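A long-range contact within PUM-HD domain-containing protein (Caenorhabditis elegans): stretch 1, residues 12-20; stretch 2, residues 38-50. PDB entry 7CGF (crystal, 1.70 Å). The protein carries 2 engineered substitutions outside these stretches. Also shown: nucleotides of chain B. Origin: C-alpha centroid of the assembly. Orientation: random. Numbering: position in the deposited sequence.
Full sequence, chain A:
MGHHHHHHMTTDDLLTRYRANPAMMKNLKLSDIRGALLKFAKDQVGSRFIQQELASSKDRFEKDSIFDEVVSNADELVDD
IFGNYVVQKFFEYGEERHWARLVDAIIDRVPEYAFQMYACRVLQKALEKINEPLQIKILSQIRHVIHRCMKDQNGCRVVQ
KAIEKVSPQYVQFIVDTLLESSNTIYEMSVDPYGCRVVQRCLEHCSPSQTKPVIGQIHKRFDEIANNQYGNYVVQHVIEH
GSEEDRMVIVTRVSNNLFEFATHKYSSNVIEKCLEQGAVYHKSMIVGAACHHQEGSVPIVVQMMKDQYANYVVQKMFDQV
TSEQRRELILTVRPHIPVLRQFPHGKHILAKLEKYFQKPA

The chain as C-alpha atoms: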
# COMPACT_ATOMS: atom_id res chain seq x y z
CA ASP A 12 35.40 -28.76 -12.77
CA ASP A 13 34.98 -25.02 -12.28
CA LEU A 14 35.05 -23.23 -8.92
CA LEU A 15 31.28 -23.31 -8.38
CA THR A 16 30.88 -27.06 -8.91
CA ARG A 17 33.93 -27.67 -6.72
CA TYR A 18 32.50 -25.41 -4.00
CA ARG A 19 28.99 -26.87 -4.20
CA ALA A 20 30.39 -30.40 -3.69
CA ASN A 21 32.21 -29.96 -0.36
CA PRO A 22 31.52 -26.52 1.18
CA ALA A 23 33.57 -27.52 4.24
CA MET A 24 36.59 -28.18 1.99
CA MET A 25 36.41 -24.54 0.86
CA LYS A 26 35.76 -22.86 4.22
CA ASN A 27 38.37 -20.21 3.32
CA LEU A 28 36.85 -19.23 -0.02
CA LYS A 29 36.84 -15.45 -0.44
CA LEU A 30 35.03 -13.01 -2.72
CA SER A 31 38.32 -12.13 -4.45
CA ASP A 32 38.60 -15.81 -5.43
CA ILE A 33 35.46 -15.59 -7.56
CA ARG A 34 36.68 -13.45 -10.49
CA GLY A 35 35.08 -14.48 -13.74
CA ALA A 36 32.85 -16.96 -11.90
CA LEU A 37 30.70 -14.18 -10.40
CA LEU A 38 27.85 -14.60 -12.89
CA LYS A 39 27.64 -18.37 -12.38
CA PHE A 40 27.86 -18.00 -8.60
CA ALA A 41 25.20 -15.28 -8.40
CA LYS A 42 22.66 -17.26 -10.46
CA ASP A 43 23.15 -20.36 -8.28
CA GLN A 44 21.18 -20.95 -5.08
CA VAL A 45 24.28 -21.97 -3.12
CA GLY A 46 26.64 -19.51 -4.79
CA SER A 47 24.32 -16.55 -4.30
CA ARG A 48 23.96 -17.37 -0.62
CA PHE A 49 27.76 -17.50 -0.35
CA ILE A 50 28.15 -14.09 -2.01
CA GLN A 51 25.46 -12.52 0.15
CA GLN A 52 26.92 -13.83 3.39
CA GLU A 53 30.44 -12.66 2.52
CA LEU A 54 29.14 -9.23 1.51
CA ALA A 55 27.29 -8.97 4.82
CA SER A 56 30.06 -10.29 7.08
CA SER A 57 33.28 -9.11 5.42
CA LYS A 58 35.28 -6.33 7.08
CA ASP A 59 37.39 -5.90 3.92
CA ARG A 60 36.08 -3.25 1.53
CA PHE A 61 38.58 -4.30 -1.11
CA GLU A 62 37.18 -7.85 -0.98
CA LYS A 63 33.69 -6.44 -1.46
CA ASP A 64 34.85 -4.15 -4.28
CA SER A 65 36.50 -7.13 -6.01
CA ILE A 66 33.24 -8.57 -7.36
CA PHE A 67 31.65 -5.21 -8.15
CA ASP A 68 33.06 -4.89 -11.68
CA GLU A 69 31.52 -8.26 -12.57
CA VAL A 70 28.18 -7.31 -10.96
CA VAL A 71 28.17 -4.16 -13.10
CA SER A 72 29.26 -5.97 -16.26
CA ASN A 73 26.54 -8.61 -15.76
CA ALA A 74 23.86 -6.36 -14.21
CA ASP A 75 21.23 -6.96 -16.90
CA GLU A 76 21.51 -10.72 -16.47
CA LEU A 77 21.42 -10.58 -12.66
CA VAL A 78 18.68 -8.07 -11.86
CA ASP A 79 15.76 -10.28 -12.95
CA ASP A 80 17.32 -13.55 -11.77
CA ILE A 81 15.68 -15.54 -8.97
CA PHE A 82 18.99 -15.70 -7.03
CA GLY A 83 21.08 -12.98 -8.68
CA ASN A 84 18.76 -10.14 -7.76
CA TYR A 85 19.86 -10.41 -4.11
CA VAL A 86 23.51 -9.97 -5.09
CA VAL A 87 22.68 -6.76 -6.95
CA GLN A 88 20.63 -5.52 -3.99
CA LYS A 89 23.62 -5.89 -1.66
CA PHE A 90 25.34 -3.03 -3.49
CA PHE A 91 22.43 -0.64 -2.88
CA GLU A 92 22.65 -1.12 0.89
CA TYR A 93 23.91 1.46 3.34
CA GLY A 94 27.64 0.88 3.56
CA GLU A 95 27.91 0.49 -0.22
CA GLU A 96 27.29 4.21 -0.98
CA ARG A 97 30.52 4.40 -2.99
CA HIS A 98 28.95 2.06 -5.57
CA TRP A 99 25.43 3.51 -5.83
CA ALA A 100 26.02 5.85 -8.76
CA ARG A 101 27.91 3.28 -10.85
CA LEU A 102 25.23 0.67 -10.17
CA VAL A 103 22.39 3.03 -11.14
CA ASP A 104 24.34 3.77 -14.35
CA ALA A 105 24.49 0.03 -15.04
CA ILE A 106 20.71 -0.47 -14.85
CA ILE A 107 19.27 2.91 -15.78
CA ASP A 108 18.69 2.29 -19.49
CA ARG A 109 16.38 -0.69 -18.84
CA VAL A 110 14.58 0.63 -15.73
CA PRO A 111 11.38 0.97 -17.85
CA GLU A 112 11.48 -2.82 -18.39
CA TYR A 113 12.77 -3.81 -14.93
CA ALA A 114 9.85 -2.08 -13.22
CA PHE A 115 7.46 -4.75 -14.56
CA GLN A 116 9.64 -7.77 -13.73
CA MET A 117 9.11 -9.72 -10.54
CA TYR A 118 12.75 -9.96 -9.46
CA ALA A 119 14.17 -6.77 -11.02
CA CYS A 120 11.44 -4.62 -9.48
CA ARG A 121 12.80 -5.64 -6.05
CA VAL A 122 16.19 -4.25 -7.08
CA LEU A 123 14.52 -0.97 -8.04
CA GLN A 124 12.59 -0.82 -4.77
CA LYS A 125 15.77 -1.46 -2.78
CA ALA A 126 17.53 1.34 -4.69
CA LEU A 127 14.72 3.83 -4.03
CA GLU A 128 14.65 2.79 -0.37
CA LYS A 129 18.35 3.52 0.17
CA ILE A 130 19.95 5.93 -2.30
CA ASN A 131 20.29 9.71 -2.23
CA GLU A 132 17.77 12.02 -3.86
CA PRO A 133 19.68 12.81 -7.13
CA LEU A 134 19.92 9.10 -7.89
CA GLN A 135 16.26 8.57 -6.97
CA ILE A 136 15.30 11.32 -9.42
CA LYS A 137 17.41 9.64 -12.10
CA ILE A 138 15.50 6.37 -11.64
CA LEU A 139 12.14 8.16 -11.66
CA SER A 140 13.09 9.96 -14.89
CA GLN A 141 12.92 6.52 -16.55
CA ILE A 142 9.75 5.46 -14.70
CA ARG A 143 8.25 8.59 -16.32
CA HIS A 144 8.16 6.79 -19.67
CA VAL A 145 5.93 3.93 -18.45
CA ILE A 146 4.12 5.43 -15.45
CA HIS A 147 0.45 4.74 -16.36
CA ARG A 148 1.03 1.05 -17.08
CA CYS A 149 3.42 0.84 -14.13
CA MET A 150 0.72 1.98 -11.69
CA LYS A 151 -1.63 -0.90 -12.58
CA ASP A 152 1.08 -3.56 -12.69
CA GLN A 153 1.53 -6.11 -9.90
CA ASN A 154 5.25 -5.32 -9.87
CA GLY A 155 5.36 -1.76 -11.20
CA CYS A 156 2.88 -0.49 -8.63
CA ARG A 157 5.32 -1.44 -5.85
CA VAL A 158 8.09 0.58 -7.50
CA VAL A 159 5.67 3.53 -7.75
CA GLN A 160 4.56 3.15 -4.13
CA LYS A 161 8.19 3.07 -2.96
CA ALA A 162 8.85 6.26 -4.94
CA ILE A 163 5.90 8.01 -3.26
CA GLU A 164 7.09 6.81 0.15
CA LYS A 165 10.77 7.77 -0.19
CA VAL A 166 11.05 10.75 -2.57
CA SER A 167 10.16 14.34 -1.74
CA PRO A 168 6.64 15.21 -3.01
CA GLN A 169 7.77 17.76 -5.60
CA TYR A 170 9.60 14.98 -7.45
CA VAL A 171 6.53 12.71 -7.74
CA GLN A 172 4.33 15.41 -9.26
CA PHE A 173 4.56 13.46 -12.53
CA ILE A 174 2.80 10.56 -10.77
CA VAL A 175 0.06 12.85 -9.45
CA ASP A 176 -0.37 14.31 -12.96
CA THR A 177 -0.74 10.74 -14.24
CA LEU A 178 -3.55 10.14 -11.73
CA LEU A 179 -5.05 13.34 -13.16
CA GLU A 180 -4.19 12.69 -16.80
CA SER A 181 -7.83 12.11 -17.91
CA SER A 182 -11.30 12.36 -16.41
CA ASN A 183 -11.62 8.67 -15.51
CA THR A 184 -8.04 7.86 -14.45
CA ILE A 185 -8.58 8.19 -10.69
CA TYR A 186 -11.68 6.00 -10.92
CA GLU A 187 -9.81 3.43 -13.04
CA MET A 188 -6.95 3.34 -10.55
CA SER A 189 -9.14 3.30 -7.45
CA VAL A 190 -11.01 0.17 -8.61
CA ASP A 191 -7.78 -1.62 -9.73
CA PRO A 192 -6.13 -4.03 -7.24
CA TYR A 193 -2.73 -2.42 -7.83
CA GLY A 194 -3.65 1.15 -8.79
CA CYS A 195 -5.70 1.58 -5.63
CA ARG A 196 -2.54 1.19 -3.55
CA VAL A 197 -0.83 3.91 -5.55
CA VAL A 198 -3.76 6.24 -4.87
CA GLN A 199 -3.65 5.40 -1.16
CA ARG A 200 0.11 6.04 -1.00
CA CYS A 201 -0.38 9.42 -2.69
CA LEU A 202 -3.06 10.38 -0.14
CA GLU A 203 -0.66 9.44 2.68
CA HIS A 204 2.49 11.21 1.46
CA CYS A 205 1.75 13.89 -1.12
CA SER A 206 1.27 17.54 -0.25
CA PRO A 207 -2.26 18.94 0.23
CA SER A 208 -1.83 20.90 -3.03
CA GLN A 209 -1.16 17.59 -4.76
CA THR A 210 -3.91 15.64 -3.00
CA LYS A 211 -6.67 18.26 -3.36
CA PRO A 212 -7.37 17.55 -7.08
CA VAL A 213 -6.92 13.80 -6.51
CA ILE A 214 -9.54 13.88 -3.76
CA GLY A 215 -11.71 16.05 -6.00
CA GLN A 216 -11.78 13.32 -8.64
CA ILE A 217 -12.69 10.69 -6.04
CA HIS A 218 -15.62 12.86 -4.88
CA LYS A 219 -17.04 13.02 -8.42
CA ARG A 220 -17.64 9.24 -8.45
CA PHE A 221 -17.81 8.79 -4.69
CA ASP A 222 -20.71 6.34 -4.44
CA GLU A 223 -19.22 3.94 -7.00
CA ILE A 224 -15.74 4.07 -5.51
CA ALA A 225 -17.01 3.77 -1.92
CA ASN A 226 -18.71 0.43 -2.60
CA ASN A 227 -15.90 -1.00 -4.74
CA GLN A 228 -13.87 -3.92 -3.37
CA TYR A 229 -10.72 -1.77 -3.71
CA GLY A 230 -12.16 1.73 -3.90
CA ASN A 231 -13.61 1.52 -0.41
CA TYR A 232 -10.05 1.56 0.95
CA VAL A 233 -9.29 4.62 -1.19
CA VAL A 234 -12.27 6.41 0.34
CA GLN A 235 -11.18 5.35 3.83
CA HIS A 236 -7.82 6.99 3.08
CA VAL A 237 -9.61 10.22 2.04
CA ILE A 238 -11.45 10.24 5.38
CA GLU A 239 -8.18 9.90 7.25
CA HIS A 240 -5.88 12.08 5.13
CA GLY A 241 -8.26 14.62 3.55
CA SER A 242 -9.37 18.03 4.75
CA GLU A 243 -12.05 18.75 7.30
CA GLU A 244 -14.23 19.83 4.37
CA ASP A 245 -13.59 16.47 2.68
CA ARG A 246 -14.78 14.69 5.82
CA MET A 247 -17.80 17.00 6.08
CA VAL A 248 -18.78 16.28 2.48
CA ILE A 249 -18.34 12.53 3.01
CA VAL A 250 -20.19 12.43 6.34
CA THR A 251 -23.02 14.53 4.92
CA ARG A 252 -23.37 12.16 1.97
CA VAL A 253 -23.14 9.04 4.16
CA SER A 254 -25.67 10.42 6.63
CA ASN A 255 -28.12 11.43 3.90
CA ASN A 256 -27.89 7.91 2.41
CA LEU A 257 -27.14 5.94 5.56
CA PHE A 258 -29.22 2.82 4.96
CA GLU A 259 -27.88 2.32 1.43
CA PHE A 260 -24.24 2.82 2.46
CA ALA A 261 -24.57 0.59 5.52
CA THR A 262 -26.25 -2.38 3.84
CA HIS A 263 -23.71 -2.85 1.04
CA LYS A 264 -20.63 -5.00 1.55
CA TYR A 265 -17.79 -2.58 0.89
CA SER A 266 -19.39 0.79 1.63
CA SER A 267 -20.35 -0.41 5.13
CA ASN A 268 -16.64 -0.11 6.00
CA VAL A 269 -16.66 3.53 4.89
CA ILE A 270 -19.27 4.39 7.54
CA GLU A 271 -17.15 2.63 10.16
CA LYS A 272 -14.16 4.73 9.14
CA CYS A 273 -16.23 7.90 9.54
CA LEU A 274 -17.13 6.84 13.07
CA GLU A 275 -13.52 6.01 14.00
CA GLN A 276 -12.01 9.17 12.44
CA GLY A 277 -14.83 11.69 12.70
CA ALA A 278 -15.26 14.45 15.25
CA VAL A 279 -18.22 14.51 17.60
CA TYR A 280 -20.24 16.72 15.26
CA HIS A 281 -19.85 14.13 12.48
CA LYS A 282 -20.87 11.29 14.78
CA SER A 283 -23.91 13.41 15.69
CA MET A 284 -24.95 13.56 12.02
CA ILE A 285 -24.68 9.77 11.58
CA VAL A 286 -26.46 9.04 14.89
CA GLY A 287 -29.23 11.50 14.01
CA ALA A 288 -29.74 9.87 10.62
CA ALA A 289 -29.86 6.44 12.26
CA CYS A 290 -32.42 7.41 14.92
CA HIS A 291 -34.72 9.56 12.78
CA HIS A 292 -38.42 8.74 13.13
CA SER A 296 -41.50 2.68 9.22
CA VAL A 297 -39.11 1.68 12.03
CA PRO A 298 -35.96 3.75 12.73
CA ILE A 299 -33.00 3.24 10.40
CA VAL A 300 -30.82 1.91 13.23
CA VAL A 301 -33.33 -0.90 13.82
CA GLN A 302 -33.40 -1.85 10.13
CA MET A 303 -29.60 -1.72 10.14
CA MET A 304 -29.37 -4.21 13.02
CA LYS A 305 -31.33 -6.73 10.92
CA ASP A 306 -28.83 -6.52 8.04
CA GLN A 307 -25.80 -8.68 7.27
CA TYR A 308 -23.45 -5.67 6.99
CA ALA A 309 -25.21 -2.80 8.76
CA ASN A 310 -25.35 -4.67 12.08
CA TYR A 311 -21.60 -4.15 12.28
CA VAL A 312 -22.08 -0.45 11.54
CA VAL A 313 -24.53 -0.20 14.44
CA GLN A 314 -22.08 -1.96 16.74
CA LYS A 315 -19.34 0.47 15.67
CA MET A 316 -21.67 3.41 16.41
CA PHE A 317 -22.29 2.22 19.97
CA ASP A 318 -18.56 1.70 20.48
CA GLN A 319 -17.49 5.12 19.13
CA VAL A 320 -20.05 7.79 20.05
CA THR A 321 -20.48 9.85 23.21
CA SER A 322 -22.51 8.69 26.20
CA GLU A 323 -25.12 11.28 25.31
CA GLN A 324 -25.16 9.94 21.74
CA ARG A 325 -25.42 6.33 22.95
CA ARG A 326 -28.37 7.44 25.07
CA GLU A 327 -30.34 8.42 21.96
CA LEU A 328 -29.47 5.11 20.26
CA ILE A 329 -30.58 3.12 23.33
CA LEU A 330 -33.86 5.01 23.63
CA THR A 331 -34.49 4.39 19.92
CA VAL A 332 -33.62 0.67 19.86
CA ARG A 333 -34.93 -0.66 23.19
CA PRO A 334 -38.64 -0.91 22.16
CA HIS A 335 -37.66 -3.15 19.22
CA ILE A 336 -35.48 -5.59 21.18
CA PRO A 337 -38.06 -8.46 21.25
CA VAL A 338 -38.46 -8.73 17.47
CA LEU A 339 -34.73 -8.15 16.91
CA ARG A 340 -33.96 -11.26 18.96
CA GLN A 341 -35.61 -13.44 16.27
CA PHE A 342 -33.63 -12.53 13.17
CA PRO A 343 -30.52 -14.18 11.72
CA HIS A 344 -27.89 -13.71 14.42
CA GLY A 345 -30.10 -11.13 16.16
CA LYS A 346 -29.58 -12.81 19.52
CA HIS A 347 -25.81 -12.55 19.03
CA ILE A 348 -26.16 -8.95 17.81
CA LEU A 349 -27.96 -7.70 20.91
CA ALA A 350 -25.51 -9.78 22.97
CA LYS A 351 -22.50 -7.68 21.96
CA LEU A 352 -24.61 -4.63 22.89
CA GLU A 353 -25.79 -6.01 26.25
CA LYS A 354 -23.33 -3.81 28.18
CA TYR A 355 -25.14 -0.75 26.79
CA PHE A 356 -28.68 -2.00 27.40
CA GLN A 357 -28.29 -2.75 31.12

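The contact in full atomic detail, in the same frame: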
# COMPACT_ATOMS: atom_id res chain seq x y z
N ASP A 12 36.55 -29.38 -13.42
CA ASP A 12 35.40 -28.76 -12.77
C ASP A 12 35.71 -27.33 -12.35
O ASP A 12 36.78 -27.04 -11.82
CB ASP A 12 34.96 -29.59 -11.55
N ASP A 13 34.77 -26.42 -12.60
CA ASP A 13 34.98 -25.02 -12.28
C ASP A 13 34.81 -24.79 -10.77
O ASP A 13 34.46 -25.70 -10.01
CB ASP A 13 34.04 -24.13 -13.10
CG ASP A 13 32.58 -24.23 -12.68
OD1 ASP A 13 32.22 -25.22 -12.01
OD2 ASP A 13 31.80 -23.33 -13.03
N LEU A 14 35.07 -23.55 -10.34
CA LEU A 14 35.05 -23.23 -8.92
C LEU A 14 33.69 -23.52 -8.29
O LEU A 14 33.61 -24.06 -7.18
CB LEU A 14 35.43 -21.76 -8.73
CG LEU A 14 35.53 -21.25 -7.30
CD1 LEU A 14 36.61 -22.02 -6.55
CD2 LEU A 14 35.81 -19.76 -7.30
N LEU A 15 32.61 -23.17 -8.98
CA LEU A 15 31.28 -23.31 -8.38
C LEU A 15 30.94 -24.77 -8.13
O LEU A 15 30.45 -25.13 -7.06
CB LEU A 15 30.22 -22.65 -9.27
CG LEU A 15 28.79 -22.84 -8.77
CD1 LEU A 15 28.60 -22.15 -7.40
CD2 LEU A 15 27.81 -22.31 -9.80
N THR A 16 31.19 -25.64 -9.11
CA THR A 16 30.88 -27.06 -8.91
C THR A 16 31.76 -27.65 -7.83
O THR A 16 31.30 -28.45 -7.00
CB THR A 16 31.02 -27.83 -10.22
OG1 THR A 16 32.38 -27.77 -10.67
CG2 THR A 16 30.13 -27.22 -11.26
N ARG A 17 33.04 -27.26 -7.80
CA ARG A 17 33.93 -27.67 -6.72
C ARG A 17 33.39 -27.21 -5.37
O ARG A 17 33.31 -28.00 -4.41
CB ARG A 17 35.33 -27.12 -6.96
CG ARG A 17 36.12 -27.84 -8.07
CD ARG A 17 37.18 -26.93 -8.69
NE ARG A 17 37.99 -26.25 -7.68
CZ ARG A 17 38.61 -25.09 -7.87
NH1 ARG A 17 38.52 -24.47 -9.04
NH2 ARG A 17 39.32 -24.55 -6.89
N TYR A 18 32.97 -25.94 -5.28
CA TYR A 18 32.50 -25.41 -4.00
C TYR A 18 31.19 -26.05 -3.58
O TYR A 18 30.97 -26.33 -2.39
CB TYR A 18 32.36 -23.89 -4.08
CG TYR A 18 31.71 -23.28 -2.86
CD1 TYR A 18 32.43 -23.10 -1.68
CD2 TYR A 18 30.37 -22.90 -2.87
CE1 TYR A 18 31.83 -22.55 -0.56
CE2 TYR A 18 29.77 -22.36 -1.76
CZ TYR A 18 30.50 -22.18 -0.60
OH TYR A 18 29.90 -21.64 0.51
N ARG A 19 30.28 -26.29 -4.53
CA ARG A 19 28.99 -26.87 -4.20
C ARG A 19 29.13 -28.30 -3.67
O ARG A 19 28.31 -28.73 -2.85
CB ARG A 19 28.07 -26.86 -5.43
CG ARG A 19 27.59 -25.47 -5.83
CD ARG A 19 26.80 -25.53 -7.13
NE ARG A 19 25.84 -26.62 -7.09
CZ ARG A 19 24.62 -26.52 -6.58
NH1 ARG A 19 24.20 -25.38 -6.06
NH2 ARG A 19 23.81 -27.58 -6.57
N ALA A 20 30.14 -29.03 -4.13
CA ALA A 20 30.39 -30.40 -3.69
C ALA A 20 30.66 -30.46 -2.19
O ALA A 20 29.80 -30.91 -1.42
CB ALA A 20 31.58 -30.98 -4.46
N LEU A 38 29.16 -14.38 -12.28
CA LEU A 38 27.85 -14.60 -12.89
C LEU A 38 27.30 -15.97 -12.53
O LEU A 38 26.14 -16.10 -12.10
CB LEU A 38 27.95 -14.41 -14.40
CG LEU A 38 26.70 -14.72 -15.23
CD1 LEU A 38 25.53 -13.82 -14.84
CD2 LEU A 38 27.00 -14.62 -16.73
N LYS A 39 28.11 -17.03 -12.71
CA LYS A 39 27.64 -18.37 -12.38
C LYS A 39 27.30 -18.49 -10.90
O LYS A 39 26.26 -19.07 -10.55
CB LYS A 39 28.70 -19.41 -12.79
CG LYS A 39 28.73 -19.74 -14.26
CD LYS A 39 29.85 -20.74 -14.55
CE LYS A 39 30.27 -20.77 -16.02
NZ LYS A 39 29.19 -21.32 -16.90
N PHE A 40 28.14 -17.93 -10.03
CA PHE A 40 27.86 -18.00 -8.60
C PHE A 40 26.55 -17.30 -8.26
O PHE A 40 25.72 -17.84 -7.52
CB PHE A 40 29.01 -17.36 -7.81
CG PHE A 40 30.01 -18.36 -7.27
CD1 PHE A 40 31.03 -18.84 -8.06
CD2 PHE A 40 29.92 -18.79 -5.96
CE1 PHE A 40 31.95 -19.76 -7.55
CE2 PHE A 40 30.83 -19.70 -5.44
CZ PHE A 40 31.84 -20.19 -6.24
N ALA A 41 26.34 -16.10 -8.81
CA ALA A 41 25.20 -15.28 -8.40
C ALA A 41 23.88 -15.85 -8.87
O ALA A 41 22.84 -15.62 -8.23
CB ALA A 41 25.36 -13.84 -8.91
N LYS A 42 23.88 -16.63 -9.97
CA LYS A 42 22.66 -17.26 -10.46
C LYS A 42 22.40 -18.63 -9.86
O LYS A 42 21.42 -19.28 -10.23
CB LYS A 42 22.70 -17.37 -12.00
CG LYS A 42 22.79 -16.02 -12.65
CD LYS A 42 22.83 -16.09 -14.17
CE LYS A 42 21.52 -16.60 -14.74
NZ LYS A 42 21.61 -16.68 -16.23
N ASP A 43 23.27 -19.08 -8.95
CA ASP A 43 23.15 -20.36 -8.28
C ASP A 43 22.64 -20.16 -6.86
O ASP A 43 23.02 -19.19 -6.20
CB ASP A 43 24.52 -21.05 -8.26
CG ASP A 43 24.46 -22.43 -7.66
OD1 ASP A 43 24.10 -23.37 -8.39
OD2 ASP A 43 24.79 -22.56 -6.46
N GLN A 44 21.78 -21.08 -6.41
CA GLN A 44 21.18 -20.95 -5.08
C GLN A 44 22.25 -20.94 -4.00
O GLN A 44 22.27 -20.08 -3.11
CB GLN A 44 20.17 -22.09 -4.88
CG GLN A 44 19.66 -22.31 -3.46
CD GLN A 44 18.67 -21.27 -3.08
OE1 GLN A 44 17.46 -21.52 -3.04
NE2 GLN A 44 19.16 -20.06 -2.82
N VAL A 45 23.20 -21.88 -4.10
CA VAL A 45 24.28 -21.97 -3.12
C VAL A 45 25.26 -20.83 -3.30
O VAL A 45 25.70 -20.21 -2.32
CB VAL A 45 24.99 -23.33 -3.24
CG1 VAL A 45 26.23 -23.34 -2.35
CG2 VAL A 45 24.04 -24.44 -2.89
N GLY A 46 25.66 -20.55 -4.55
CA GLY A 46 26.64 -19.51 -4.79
C GLY A 46 26.13 -18.13 -4.39
O GLY A 46 26.89 -17.30 -3.89
N SER A 47 24.86 -17.86 -4.66
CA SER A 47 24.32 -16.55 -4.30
C SER A 47 24.29 -16.37 -2.80
O SER A 47 24.59 -15.27 -2.29
CB SER A 47 22.93 -16.38 -4.90
OG SER A 47 22.40 -15.13 -4.50
N ARG A 48 23.95 -17.43 -2.08
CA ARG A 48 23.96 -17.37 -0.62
C ARG A 48 25.37 -17.14 -0.09
O ARG A 48 25.56 -16.34 0.84
CB ARG A 48 23.34 -18.64 -0.04
CG ARG A 48 21.82 -18.63 -0.07
CD ARG A 48 21.21 -19.94 0.43
NE ARG A 48 19.77 -19.78 0.58
CZ ARG A 48 18.88 -20.76 0.49
NH1 ARG A 48 19.28 -22.00 0.23
NH2 ARG A 48 17.60 -20.49 0.64
N PHE A 49 26.37 -17.78 -0.71
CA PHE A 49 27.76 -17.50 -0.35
C PHE A 49 28.11 -16.03 -0.55
O PHE A 49 28.67 -15.39 0.35
CB PHE A 49 28.71 -18.38 -1.15
CG PHE A 49 30.15 -18.03 -0.94
CD1 PHE A 49 30.78 -18.38 0.25
CD2 PHE A 49 30.85 -17.31 -1.88
CE1 PHE A 49 32.10 -18.04 0.47
CE2 PHE A 49 32.17 -16.96 -1.66
CZ PHE A 49 32.80 -17.33 -0.48
N ILE A 50 27.81 -15.48 -1.73
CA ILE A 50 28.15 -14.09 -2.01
C ILE A 50 27.47 -13.17 -1.01
O ILE A 50 28.08 -12.23 -0.47
CB ILE A 50 27.76 -13.71 -3.45
CG1 ILE A 50 28.62 -14.50 -4.45
CG2 ILE A 50 27.91 -12.20 -3.65
CD1 ILE A 50 28.10 -14.39 -5.87
P A B 8 10.01 -17.44 -2.53
OP1 A B 8 9.21 -18.66 -2.85
OP2 A B 8 10.01 -16.76 -1.20
O5' A B 8 11.53 -17.80 -2.80
C5' A B 8 11.93 -18.51 -3.96
C4' A B 8 13.24 -19.21 -3.72
O4' A B 8 14.27 -18.21 -3.44
C3' A B 8 13.24 -20.16 -2.52
O3' A B 8 14.10 -21.26 -2.83
C2' A B 8 13.89 -19.32 -1.43
O2' A B 8 14.47 -20.07 -0.38
C1' A B 8 14.93 -18.56 -2.24
N9 A B 8 15.46 -17.34 -1.61
C8 A B 8 14.75 -16.40 -0.92
N7 A B 8 15.50 -15.43 -0.44
C5 A B 8 16.79 -15.75 -0.89
C6 A B 8 18.04 -15.13 -0.74
N6 A B 8 18.26 -13.99 -0.09
N1 A B 8 19.11 -15.74 -1.30
C2 A B 8 18.94 -16.89 -1.97
N3 A B 8 17.82 -17.55 -2.17
C4 A B 8 16.77 -16.93 -1.61

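The short helix 14-20 lies nearly square across helix 44-50, with 87° between their directions and 10.3 Å between axes at closest approach. The second stretch is not one rod: helix 38-41 ends, the chain turns, and helix 44-50 begins, so the first helix meets a bent surface. Leu15 sits opposite Phe40 (CA to CA 6.3 Å) and Arg19 opposite Val45 (6.9 Å), one helical turn apart on the first helix.

The central bump is Leu15. Its CD1 stands over the face of the Phe40 ring, 3.8 Å from the centroid and almost on the ring normal, a CH-pi contact. Gly46 borders this pocket, its CA 4.2 Å from Leu15 CD1. A CB at Gly46 would come within 3.3 Å of that methyl and would clash with Phe40 O at 2.5 Å, so the bare backbone leaves room both for the leucine and for the turn. The other methyl, Leu15 CD2, reaches Asp43 CB at 3.8 Å.

Phe40 starts sideways, but its ring swings into the contact, where Leu14 CD2 meets Phe40 CE1 at 3.9 Å. Tyr18 fills the next hollow, among Phe40, Val45 and Phe49: its CE2 lies 3.7 Å from Val45 CG1, and its ring meets that of Phe49 obliquely, centroids 5.2 Å apart.

Polar chemistry closes the margin. Arg19 NH1 donates to Asp43 OD2 at 2.9 Å in a salt bridge, approaching near the guanidinium plane. The same OD2 caps helix 44-50, accepting from Gly46 N at 2.9 Å and, weakly, from Val45 N at 2.9 Å; one carboxylate thus starts a helix and anchors its neighbour. Asp13 likewise caps the first helix, its OD1 accepting from Thr16 N at 3.1 Å.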